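Local structure of regulatory protein SWI6 (Saccharomyces cerevisiae, 1SW6) at residues L168-K173 with I204-I208; V172-Y178 with A219-Y224. The protein is the shared subunit of the yeast transcription factors SBF and MBF in cell-cycle-dependent transcription, here represented by its ankyrin-repeat domain. The contacts are given in a common frame with arbitrary orientation. Numbering follows the deposited sequence.

Contact 1 (L168-K173 with I204-I208)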
ATOM      1  N   LEU A 168       9.144   2.589 -11.787  1.00 33.13           N
ATOM      2  CA  LEU A 168      10.490   2.403 -11.262  1.00 32.33           C
ATOM      3  C   LEU A 168      10.602   3.114  -9.908  1.00 31.23           C
ATOM      4  O   LEU A 168      11.323   2.666  -9.024  1.00 30.93           O
ATOM      5  CB  LEU A 168      11.536   2.939 -12.242  1.00 31.47           C
ATOM      6  CG  LEU A 168      12.975   2.819 -11.730  1.00 34.11           C
ATOM      7  CD1 LEU A 168      13.349   1.352 -11.617  1.00 33.69           C
ATOM      8  CD2 LEU A 168      13.936   3.556 -12.673  1.00 32.64           C
ATOM      9  N   VAL A 169       9.880   4.223  -9.748  1.00 29.51           N
ATOM     10  CA  VAL A 169       9.886   4.956  -8.480  1.00 29.92           C
ATOM     11  C   VAL A 169       9.368   4.038  -7.352  1.00 30.40           C
ATOM     12  O   VAL A 169       9.810   4.130  -6.212  1.00 30.64           O
ATOM     13  CB  VAL A 169       9.013   6.247  -8.589  1.00 31.21           C
ATOM     14  CG1 VAL A 169       8.770   6.871  -7.199  1.00 32.49           C
ATOM     15  CG2 VAL A 169       9.726   7.263  -9.486  1.00 30.11           C
ATOM     16  N   LYS A 170       8.444   3.138  -7.681  1.00 30.64           N
ATOM     17  CA  LYS A 170       7.904   2.208  -6.690  1.00 31.13           C
ATOM     18  C   LYS A 170       8.989   1.245  -6.234  1.00 30.73           C
ATOM     19  O   LYS A 170       9.029   0.842  -5.070  1.00 30.27           O
ATOM     20  CB  LYS A 170       6.725   1.425  -7.280  1.00 32.70           C
ATOM     21  CG  LYS A 170       5.561   2.326  -7.663  1.00 35.27           C
ATOM     22  CD  LYS A 170       5.209   3.241  -6.494  1.00 37.65           C
ATOM     23  CE  LYS A 170       4.388   4.427  -6.943  1.00 39.27           C
ATOM     24  NZ  LYS A 170       4.139   5.348  -5.807  1.00 39.93           N
ATOM     25  N   ALA A 171       9.883   0.897  -7.154  1.00 29.99           N
ATOM     26  CA  ALA A 171      10.985   0.002  -6.834  1.00 30.13           C
ATOM     27  C   ALA A 171      11.865   0.609  -5.756  1.00 31.15           C
ATOM     28  O   ALA A 171      12.376  -0.106  -4.888  1.00 31.34           O
ATOM     29  CB  ALA A 171      11.827  -0.275  -8.082  1.00 29.44           C
ATOM     30  N   VAL A 172      12.061   1.922  -5.793  1.00 30.90           N
ATOM     31  CA  VAL A 172      12.933   2.513  -4.782  1.00 31.67           C
ATOM     32  C   VAL A 172      12.234   3.029  -3.532  1.00 32.95           C
ATOM     33  O   VAL A 172      12.894   3.504  -2.610  1.00 32.44           O
ATOM     34  CB  VAL A 172      13.827   3.627  -5.379  1.00 29.72           C
ATOM     35  CG1 VAL A 172      14.723   3.019  -6.469  1.00 27.26           C
ATOM     36  CG2 VAL A 172      12.975   4.753  -5.945  1.00 26.91           C
ATOM     37  N   LYS A 173      10.910   2.915  -3.483  1.00 33.55           N
ATOM     38  CA  LYS A 173      10.174   3.351  -2.301  1.00 34.64           C
ATOM     39  C   LYS A 173       9.811   2.175  -1.391  1.00 35.21           C
ATOM     40  O   LYS A 173       9.191   2.371  -0.340  1.00 35.74           O
ATOM     41  CB  LYS A 173       8.915   4.127  -2.697  1.00 36.24           C
ATOM     42  CG  LYS A 173       9.226   5.487  -3.293  1.00 39.33           C
ATOM     43  CD  LYS A 173       7.965   6.257  -3.641  1.00 43.69           C
ATOM     44  CE  LYS A 173       7.197   6.666  -2.389  1.00 44.53           C
ATOM     45  NZ  LYS A 173       6.137   7.643  -2.744  1.00 48.57           N
ATOM     46  N   ILE A 204      14.364   9.906  -9.789  1.00 34.43           N
ATOM     47  CA  ILE A 204      14.503   8.628  -9.115  1.00 33.73           C
ATOM     48  C   ILE A 204      15.480   8.774  -7.944  1.00 33.69           C
ATOM     49  O   ILE A 204      15.328   8.111  -6.917  1.00 32.20           O
ATOM     50  CB  ILE A 204      15.004   7.528 -10.085  1.00 35.78           C
ATOM     51  CG1 ILE A 204      15.021   6.175  -9.368  1.00 37.67           C
ATOM     52  CG2 ILE A 204      16.380   7.864 -10.603  1.00 36.91           C
ATOM     53  CD1 ILE A 204      13.612   5.640  -9.087  1.00 39.35           C
ATOM     54  N   LEU A 205      16.475   9.650  -8.089  1.00 32.90           N
ATOM     55  CA  LEU A 205      17.444   9.855  -7.011  1.00 34.06           C
ATOM     56  C   LEU A 205      16.813  10.538  -5.818  1.00 32.73           C
ATOM     57  O   LEU A 205      17.173  10.261  -4.687  1.00 32.94           O
ATOM     58  CB  LEU A 205      18.641  10.691  -7.470  1.00 33.71           C
ATOM     59  CG  LEU A 205      19.638  10.020  -8.410  1.00 36.68           C
ATOM     60  CD1 LEU A 205      20.863  10.927  -8.607  1.00 35.83           C
ATOM     61  CD2 LEU A 205      20.055   8.673  -7.813  1.00 36.57           C
ATOM     62  N   HIS A 206      15.879  11.449  -6.062  1.00 33.90           N
ATOM     63  CA  HIS A 206      15.238  12.136  -4.946  1.00 34.24           C
ATOM     64  C   HIS A 206      14.493  11.109  -4.113  1.00 34.20           C
ATOM     65  O   HIS A 206      14.544  11.141  -2.891  1.00 34.21           O
ATOM     66  CB  HIS A 206      14.246  13.194  -5.433  1.00 33.18           C
ATOM     67  CG  HIS A 206      14.880  14.486  -5.835  1.00 33.28           C
ATOM     68  ND1 HIS A 206      15.034  14.861  -7.151  1.00 32.09           N
ATOM     69  CD2 HIS A 206      15.382  15.502  -5.091  1.00 33.43           C
ATOM     70  CE1 HIS A 206      15.599  16.054  -7.203  1.00 32.69           C
ATOM     71  NE2 HIS A 206      15.820  16.465  -5.966  1.00 33.11           N
ATOM     72  N   HIS A 207      13.808  10.193  -4.789  1.00 32.90           N
ATOM     73  CA  HIS A 207      13.038   9.169  -4.103  1.00 34.46           C
ATOM     74  C   HIS A 207      13.908   8.177  -3.347  1.00 33.37           C
ATOM     75  O   HIS A 207      13.536   7.749  -2.253  1.00 34.60           O
ATOM     76  CB  HIS A 207      12.121   8.437  -5.099  1.00 35.35           C
ATOM     77  CG  HIS A 207      10.969   9.268  -5.579  1.00 37.82           C
ATOM     78  ND1 HIS A 207       9.907   9.611  -4.767  1.00 38.96           N
ATOM     79  CD2 HIS A 207      10.727   9.850  -6.778  1.00 38.99           C
ATOM     80  CE1 HIS A 207       9.063  10.368  -5.447  1.00 40.25           C
ATOM     81  NE2 HIS A 207       9.537  10.528  -6.669  1.00 39.55           N
ATOM     82  N   ILE A 208      15.063   7.816  -3.907  1.00 32.33           N
ATOM     83  CA  ILE A 208      15.960   6.876  -3.237  1.00 31.08           C
ATOM     84  C   ILE A 208      16.348   7.495  -1.895  1.00 32.92           C
ATOM     85  O   ILE A 208      16.234   6.868  -0.839  1.00 30.29           O
ATOM     86  CB  ILE A 208      17.243   6.608  -4.068  1.00 30.21           C
ATOM     87  CG1 ILE A 208      16.892   5.819  -5.339  1.00 31.28           C
ATOM     88  CG2 ILE A 208      18.265   5.857  -3.216  1.00 29.32           C
ATOM     89  CD1 ILE A 208      18.080   5.407  -6.164  1.00 26.31           C
TER
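The helical segments 168-173 and 204-208 run nearly parallel, their axes 9.0 Å apart and crossing at -20°. They illustrate the rule that ankyrin repeats stack by laying equivalent helices side by side. Val-169 lies level with Ile-204 (CA to CA 5.9 Å) and Val-172 with Ile-208 (5.5 Å), so the register advances by about one turn on both sides. Ile-204 brings its CD1 against the first helix, 3.3 Å from Val-172 CG2, 3.9 Å from Leu-168 CG and 3.8 Å from Val-169 CA. Val-172, whose CA-to-CB bond points toward the other helix, packs against both isoleucines, its CG1 being 3.7 Å from Ile-208 CG1. Further out, Val-169 CG1 sits over a face of the His-207 ring, 3.6 Å from its centroid, a CH-pi contact; Asp-198 holds His-207 NE2 by a hydrogen bond. The aliphatic part of Lys-173 brings CD to 4.0 Å from His-207 ND1, its amine forming a salt bridge with Glu-165. The pair thus joins the first helices of the second and third repeats. Behind it the second helices close the core, Leu-168 resting on Leu-187 of helix 183-190 and Ile-208 on Tyr-224 of helix 218-234.

Contact 2 (V172-Y178 with A219-Y224)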
ATOM      1  N   VAL A 172      12.061   1.922  -5.793  1.00 30.90           N
ATOM      2  CA  VAL A 172      12.933   2.513  -4.782  1.00 31.67           C
ATOM      3  C   VAL A 172      12.234   3.029  -3.532  1.00 32.95           C
ATOM      4  O   VAL A 172      12.894   3.504  -2.610  1.00 32.44           O
ATOM      5  CB  VAL A 172      13.827   3.627  -5.379  1.00 29.72           C
ATOM      6  CG1 VAL A 172      14.723   3.019  -6.469  1.00 27.26           C
ATOM      7  CG2 VAL A 172      12.975   4.753  -5.945  1.00 26.91           C
ATOM      8  N   LYS A 173      10.910   2.915  -3.483  1.00 33.55           N
ATOM      9  CA  LYS A 173      10.174   3.351  -2.301  1.00 34.64           C
ATOM     10  C   LYS A 173       9.811   2.175  -1.391  1.00 35.21           C
ATOM     11  O   LYS A 173       9.191   2.371  -0.340  1.00 35.74           O
ATOM     12  CB  LYS A 173       8.915   4.127  -2.697  1.00 36.24           C
ATOM     13  CG  LYS A 173       9.226   5.487  -3.293  1.00 39.33           C
ATOM     14  CD  LYS A 173       7.965   6.257  -3.641  1.00 43.69           C
ATOM     15  CE  LYS A 173       7.197   6.666  -2.389  1.00 44.53           C
ATOM     16  NZ  LYS A 173       6.137   7.643  -2.744  1.00 48.57           N
ATOM     17  N   SER A 174      10.190   0.959  -1.796  1.00 34.16           N
ATOM     18  CA  SER A 174       9.946  -0.246  -0.991  1.00 33.72           C
ATOM     19  C   SER A 174      11.255  -1.048  -0.930  1.00 33.60           C
ATOM     20  O   SER A 174      12.130  -0.888  -1.795  1.00 31.69           O
ATOM     21  CB  SER A 174       8.830  -1.099  -1.603  1.00 34.44           C
ATOM     22  OG  SER A 174       9.260  -1.743  -2.782  1.00 36.72           O
ATOM     23  N   VAL A 175      11.404  -1.894   0.090  1.00 32.78           N
ATOM     24  CA  VAL A 175      12.633  -2.671   0.235  1.00 33.49           C
ATOM     25  C   VAL A 175      12.587  -3.960  -0.545  1.00 33.38           C
ATOM     26  O   VAL A 175      13.574  -4.691  -0.602  1.00 35.36           O
ATOM     27  CB  VAL A 175      12.927  -3.049   1.703  1.00 34.83           C
ATOM     28  CG1 VAL A 175      12.910  -1.812   2.576  1.00 34.55           C
ATOM     29  CG2 VAL A 175      11.932  -4.096   2.181  1.00 33.21           C
ATOM     30  N   ASN A 176      11.441  -4.231  -1.148  1.00 33.59           N
ATOM     31  CA  ASN A 176      11.232  -5.457  -1.905  1.00 34.05           C
ATOM     32  C   ASN A 176      12.279  -5.822  -2.953  1.00 34.36           C
ATOM     33  O   ASN A 176      12.677  -6.982  -3.050  1.00 32.35           O
ATOM     34  CB  ASN A 176       9.847  -5.414  -2.549  1.00 34.19           C
ATOM     35  CG  ASN A 176       8.738  -5.401  -1.519  1.00 34.73           C
ATOM     36  OD1 ASN A 176       8.737  -4.561  -0.613  1.00 37.37           O
ATOM     37  ND2 ASN A 176       7.789  -6.332  -1.644  1.00 34.25           N
ATOM     38  N   ASN A 177      12.721  -4.850  -3.747  1.00 34.44           N
ATOM     39  CA  ASN A 177      13.704  -5.141  -4.784  1.00 34.99           C
ATOM     40  C   ASN A 177      15.111  -5.366  -4.238  1.00 34.58           C
ATOM     41  O   ASN A 177      15.923  -6.039  -4.859  1.00 35.94           O
ATOM     42  CB  ASN A 177      13.670  -4.047  -5.841  1.00 34.63           C
ATOM     43  CG  ASN A 177      12.532  -4.254  -6.834  1.00 34.36           C
ATOM     44  OD1 ASN A 177      12.683  -4.992  -7.790  1.00 35.37           O
ATOM     45  ND2 ASN A 177      11.390  -3.628  -6.589  1.00 32.94           N
ATOM     46  N   TYR A 178      15.389  -4.819  -3.063  1.00 34.18           N
ATOM     47  CA  TYR A 178      16.686  -5.017  -2.425  1.00 35.58           C
ATOM     48  C   TYR A 178      16.686  -6.420  -1.790  1.00 35.49           C
ATOM     49  O   TYR A 178      17.575  -7.231  -2.032  1.00 36.22           O
ATOM     50  CB  TYR A 178      16.900  -3.934  -1.366  1.00 35.26           C
ATOM     51  CG  TYR A 178      18.002  -4.209  -0.365  1.00 36.33           C
ATOM     52  CD1 TYR A 178      19.322  -4.376  -0.768  1.00 37.02           C
ATOM     53  CD2 TYR A 178      17.723  -4.264   0.991  1.00 36.22           C
ATOM     54  CE1 TYR A 178      20.339  -4.589   0.165  1.00 36.72           C
ATOM     55  CE2 TYR A 178      18.726  -4.474   1.927  1.00 37.40           C
ATOM     56  CZ  TYR A 178      20.028  -4.636   1.510  1.00 37.46           C
ATOM     57  OH  TYR A 178      21.005  -4.851   2.448  1.00 37.21           O
ATOM     58  N   ALA A 219      19.494   0.639   4.338  1.00 40.69           N
ATOM     59  CA  ALA A 219      20.286  -0.311   3.560  1.00 38.87           C
ATOM     60  C   ALA A 219      19.807  -0.387   2.110  1.00 37.33           C
ATOM     61  O   ALA A 219      20.616  -0.321   1.184  1.00 36.61           O
ATOM     62  CB  ALA A 219      20.223  -1.689   4.200  1.00 38.91           C
ATOM     63  N   ALA A 220      18.493  -0.515   1.919  1.00 34.98           N
ATOM     64  CA  ALA A 220      17.911  -0.592   0.577  1.00 34.14           C
ATOM     65  C   ALA A 220      18.279   0.613  -0.288  1.00 32.82           C
ATOM     66  O   ALA A 220      18.679   0.463  -1.439  1.00 32.94           O
ATOM     67  CB  ALA A 220      16.392  -0.713   0.668  1.00 32.29           C
ATOM     68  N   ALA A 221      18.143   1.810   0.266  1.00 32.80           N
ATOM     69  CA  ALA A 221      18.455   3.016  -0.492  1.00 33.09           C
ATOM     70  C   ALA A 221      19.931   3.099  -0.875  1.00 33.09           C
ATOM     71  O   ALA A 221      20.271   3.564  -1.964  1.00 34.36           O
ATOM     72  CB  ALA A 221      18.041   4.255   0.294  1.00 31.16           C
ATOM     73  N   LYS A 222      20.814   2.659   0.008  1.00 34.95           N
ATOM     74  CA  LYS A 222      22.235   2.692  -0.307  1.00 35.92           C
ATOM     75  C   LYS A 222      22.432   1.747  -1.489  1.00 35.63           C
ATOM     76  O   LYS A 222      23.097   2.073  -2.474  1.00 34.39           O
ATOM     77  CB  LYS A 222      23.050   2.202   0.889  1.00 39.47           C
ATOM     78  CG  LYS A 222      24.570   2.155   0.670  1.00 42.30           C
ATOM     79  CD  LYS A 222      25.166   3.557   0.647  1.00 43.82           C
ATOM     80  CE  LYS A 222      26.671   3.531   0.894  1.00 45.44           C
ATOM     81  NZ  LYS A 222      27.430   2.769  -0.143  1.00 47.95           N
ATOM     82  N   TYR A 223      21.830   0.570  -1.380  1.00 35.08           N
ATOM     83  CA  TYR A 223      21.917  -0.456  -2.412  1.00 33.41           C
ATOM     84  C   TYR A 223      21.392   0.037  -3.757  1.00 32.71           C
ATOM     85  O   TYR A 223      22.031  -0.161  -4.796  1.00 34.33           O
ATOM     86  CB  TYR A 223      21.114  -1.673  -1.965  1.00 33.14           C
ATOM     87  CG  TYR A 223      21.010  -2.786  -2.982  1.00 33.09           C
ATOM     88  CD1 TYR A 223      22.012  -3.747  -3.093  1.00 32.68           C
ATOM     89  CD2 TYR A 223      19.873  -2.916  -3.782  1.00 32.73           C
ATOM     90  CE1 TYR A 223      21.883  -4.823  -3.966  1.00 34.15           C
ATOM     91  CE2 TYR A 223      19.734  -3.990  -4.661  1.00 36.06           C
ATOM     92  CZ  TYR A 223      20.744  -4.941  -4.738  1.00 34.88           C
ATOM     93  OH  TYR A 223      20.580  -6.046  -5.537  1.00 40.21           O
ATOM     94  N   TYR A 224      20.222   0.673  -3.738  1.00 31.64           N
ATOM     95  CA  TYR A 224      19.613   1.192  -4.960  1.00 31.15           C
ATOM     96  C   TYR A 224      20.514   2.224  -5.641  1.00 30.93           C
ATOM     97  O   TYR A 224      20.741   2.171  -6.858  1.00 30.59           O
ATOM     98  CB  TYR A 224      18.239   1.807  -4.637  1.00 30.22           C
ATOM     99  CG  TYR A 224      17.188   0.790  -4.223  1.00 27.82           C
ATOM    100  CD1 TYR A 224      16.159   1.143  -3.363  1.00 28.61           C
ATOM    101  CD2 TYR A 224      17.218  -0.526  -4.712  1.00 29.23           C
ATOM    102  CE1 TYR A 224      15.168   0.215  -2.982  1.00 28.49           C
ATOM    103  CE2 TYR A 224      16.239  -1.469  -4.337  1.00 29.16           C
ATOM    104  CZ  TYR A 224      15.221  -1.088  -3.470  1.00 30.30           C
ATOM    105  OH  TYR A 224      14.273  -2.001  -3.062  1.00 30.43           O
TER
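A buried tyrosine hydroxyl can serve a backbone both as donor and as acceptor, and Tyr-224 does so here. Its OH donates to Ser-174 O at 2.7 Å, with the carbonyl near the plane of the ring, and accepts a weak bond from Tyr-178 N at 3.0 Å (N-H...O angle 125°). One backbone carbonyl of the bend after helix 167-173 and one amide of the short helix 176-179 are thereby served by one side chain from residues 219-224. Tyr-178 N also makes a weak bond to Val-175 O (3.1 Å) within its own segment. The other polar ends look elsewhere: Ser-174 OG bonds to Ser-140 O and Asn-177 ND2 to Thr-139 O, both tying the segment to the preceding repeat, while Asn-177 OD1 bonds to Thr-182 OG1 within the second repeat. In the helix-turn-helix of an ankyrin repeat, a short link joins two antiparallel helices; in the second repeat of Swi6 that link includes the short helix 176-179, and it packs on the second long helix of the third repeat. Tyr-178 is the knob of this packing, set among Ala-219, Ala-220, Tyr-223 and Tyr-224. One face of its ring covers Ala-220 CA (4.0 Å from the centroid, a CH-pi contact), and its CD1 comes to 3.2 Å from Tyr-223 CG, the two rings lying oblique at 57°. Deeper in, Val-172 CG1 meets Tyr-224 CD1 at 3.9 Å. Asn-176, whose CA-to-CB bond points away from residues 219-224, makes weak hydrogen bonds through ND2 to Leu-293 O and Gly-213 O of the second subunit.

How the contacts relate
Both contacts join the second repeat to the third and share Val-172 and Lys-173, yet they meet successive helices of the third repeat: 204-212 in contact 1, 218-234 in contact 2. Contact 1 lies about 6 Å from the centre of the chain (centre to centre) and depends on aliphatic packing with one histidine face. Contact 2, about 12 Å out, is also largely buried but has more residues within reach of the second subunit, four against one; there, aromatic rings and a hydroxyl serve a segment whose backbone groups need partners. Ile-208 and Tyr-224 join the two helices of the third repeat, and the shared Val-172 connects the two contacts.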